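Long-range contact in cellulosomal scaffoldin (Acetivibrio cellulolyticus, PDB 3ZU8), which is a cellulosomal protein that probably hydrolyses beta-1,4-glucosidic bonds of cellulose, represented here by its family 3b carbohydrate-binding module: residues Asn37-Lys42 with Phe91-Gly96. Sequence-based numbering, arbitrary orientation. Where two conformers were deposited one is given.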
loop_
_atom_site.group_PDB
_atom_site.type_symbol
_atom_site.label_atom_id
_atom_site.label_comp_id
_atom_site.label_asym_id
_atom_site.label_seq_id
_atom_site.Cartn_x
_atom_site.Cartn_y
_atom_site.Cartn_z
ATOM N N ASN A 37 9.156 7.600 12.516
ATOM C CA ASN A 37 9.083 6.257 13.082
ATOM C C ASN A 37 8.173 5.363 12.244
ATOM O O ASN A 37 6.951 5.547 12.219
ATOM C CB ASN A 37 8.583 6.317 14.530
ATOM C CG ASN A 37 8.615 4.962 15.219
ATOM O OD1 ASN A 37 9.237 4.016 14.733
ATOM N ND2 ASN A 37 7.941 4.864 16.363
ATOM N N LEU A 38 8.759 4.389 11.554
ATOM C CA LEU A 38 7.975 3.579 10.625
ATOM C C LEU A 38 6.910 2.720 11.295
ATOM O O LEU A 38 5.903 2.392 10.674
ATOM C CB LEU A 38 8.882 2.696 9.757
ATOM C CG LEU A 38 9.674 3.418 8.666
ATOM C CD1 LEU A 38 10.594 2.451 7.952
ATOM C CD2 LEU A 38 8.755 4.126 7.665
ATOM N N ALA A 39 7.128 2.353 12.553
ATOM C CA ALA A 39 6.171 1.500 13.260
ATOM C C ALA A 39 4.772 2.122 13.328
ATOM O O ALA A 39 3.773 1.417 13.465
ATOM C CB ALA A 39 6.685 1.166 14.666
ATOM N N ASP A 40 4.703 3.447 13.242
ATOM C CA ASP A 40 3.425 4.147 13.312
ATOM C C ASP A 40 2.793 4.326 11.934
ATOM O O ASP A 40 1.708 4.896 11.810
ATOM C CB ASP A 40 3.619 5.520 13.951
ATOM C CG ASP A 40 4.031 5.427 15.412
ATOM O OD1 ASP A 40 3.520 4.530 16.113
ATOM O OD2 ASP A 40 4.865 6.246 15.845
ATOM N N VAL A 41 3.469 3.855 10.895
ATOM C CA VAL A 41 2.999 4.129 9.541
ATOM C C VAL A 41 2.172 2.960 8.956
ATOM O O VAL A 41 2.556 1.802 9.087
ATOM C CB VAL A 41 4.182 4.428 8.591
ATOM C CG1 VAL A 41 3.698 4.552 7.139
ATOM C CG2 VAL A 41 4.929 5.685 9.022
ATOM N N LYS A 42 1.038 3.283 8.334
ATOM C CA LYS A 42 0.218 2.288 7.634
ATOM C C LYS A 42 -0.039 2.748 6.202
ATOM O O LYS A 42 -0.071 3.953 5.936
ATOM C CB LYS A 42 -1.132 2.088 8.343
ATOM C CG LYS A 42 -1.023 1.739 9.822
ATOM C CD LYS A 42 -2.401 1.768 10.498
ATOM C CE LYS A 42 -2.289 1.460 11.993
ATOM N NZ LYS A 42 -3.599 1.504 12.710
ATOM N N PHE A 91 4.103 -1.716 9.614
ATOM C CA PHE A 91 5.516 -1.955 9.888
ATOM C C PHE A 91 5.685 -2.330 11.351
ATOM O O PHE A 91 5.049 -1.734 12.215
ATOM C CB PHE A 91 6.317 -0.678 9.640
ATOM C CG PHE A 91 6.349 -0.243 8.205
ATOM C CD1 PHE A 91 7.351 -0.684 7.360
ATOM C CD2 PHE A 91 5.404 0.628 7.713
ATOM C CE1 PHE A 91 7.400 -0.274 6.038
ATOM C CE2 PHE A 91 5.440 1.042 6.390
ATOM C CZ PHE A 91 6.444 0.596 5.554
ATOM N N SER A 92 6.544 -3.300 11.640
ATOM C CA SER A 92 6.862 -3.612 13.036
ATOM C C SER A 92 7.847 -2.583 13.599
ATOM O O SER A 92 8.369 -1.754 12.860
ATOM C CB SER A 92 7.483 -5.002 13.136
ATOM O OG SER A 92 8.784 -4.997 12.583
ATOM N N SER A 93 8.118 -2.645 14.900
ATOM C CA SER A 93 9.078 -1.721 15.507
ATOM C C SER A 93 10.497 -1.960 14.995
ATOM O O SER A 93 11.321 -1.042 14.971
ATOM C CB SER A 93 9.040 -1.806 17.035
ATOM O OG SER A 93 7.778 -1.394 17.532
ATOM N N ALA A 94 10.785 -3.192 14.588
ATOM C CA ALA A 94 12.103 -3.517 14.058
ATOM C C ALA A 94 12.381 -2.806 12.725
ATOM O O ALA A 94 13.539 -2.672 12.326
ATOM C CB ALA A 94 12.266 -5.032 13.911
ATOM N N ALA A 95 11.329 -2.363 12.033
ATOM C CA ALA A 95 11.505 -1.615 10.784
ATOM C C ALA A 95 12.321 -0.332 10.987
ATOM O O ALA A 95 12.959 0.159 10.057
ATOM C CB ALA A 95 10.151 -1.293 10.137
ATOM N N GLY A 96 12.279 0.215 12.196
ATOM C CA GLY A 96 13.129 1.346 12.547
ATOM C C GLY A 96 12.609 2.695 12.074
ATOM O O GLY A 96 11.409 2.873 11.877
HETATM O O HOH W 1 10.729 1.699 15.939
HETATM O O HOH W 2 2.633 0.241 11.242
#
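Leu38 N donates to Gly96 O across 3.1 Å, joining the start of the 3-10 turn 38-40 to the residue that follows the 3-10 turn 93-95; it is the one direct hydrogen bond between Asn37-Lys42 and Phe91-Gly96. Ala39 CA meets Phe91 O through a CA-H...O contact of 3.6 Å, so the two backbones come close at a second point as well. Gly96, with its positive phi of 81°, suits the bend that ends its turn and presents the carbonyl to Leu38.

Phe91 buries more surface in this contact than any other residue. Its CG stands anti to its own carbonyl carbon (chi1 -66°), which carries the ring in beneath the 38-41 turn: Leu38 CB covers one face, while Val41 O sits in the ring plane at the edge, 3.4 Å from Phe91 CD2. Val41 runs alongside, pointing the same way, and Val41 CG1 touches Phe91 CE2 at 4.0 Å; a branched residue here fills the flank of the ring. Leu38 CB also meets Ala95 CB at 4.2 Å. Beyond this contact, Leu38 packs on Ile104 and Phe91 on Val106, both of strand 103-112. The methyl of Ala39 is small enough to lie against Ser92 O and Ser93 CA.

Two waters add polar links between the segments. One molecule donates to both Asn37 OD1 and Ser93 O, and the same OD1 weakly accepts from Ala39 N two residues on, as in an Asx turn. Another accepts from Phe91 N and lies within hydrogen-bonding distance of Val41 O and Ala39 O, linking the loop before strand 42-47 to the end of strand 83-91.

The arrangement is loop packing at one end of the beta-sandwich of a CBM3 module, where the turn leading into strand 42-47 meets the turn leaving its neighbour 83-91, and their apolar residues reach strand 103-112 of the other sheet, away from the calcium site.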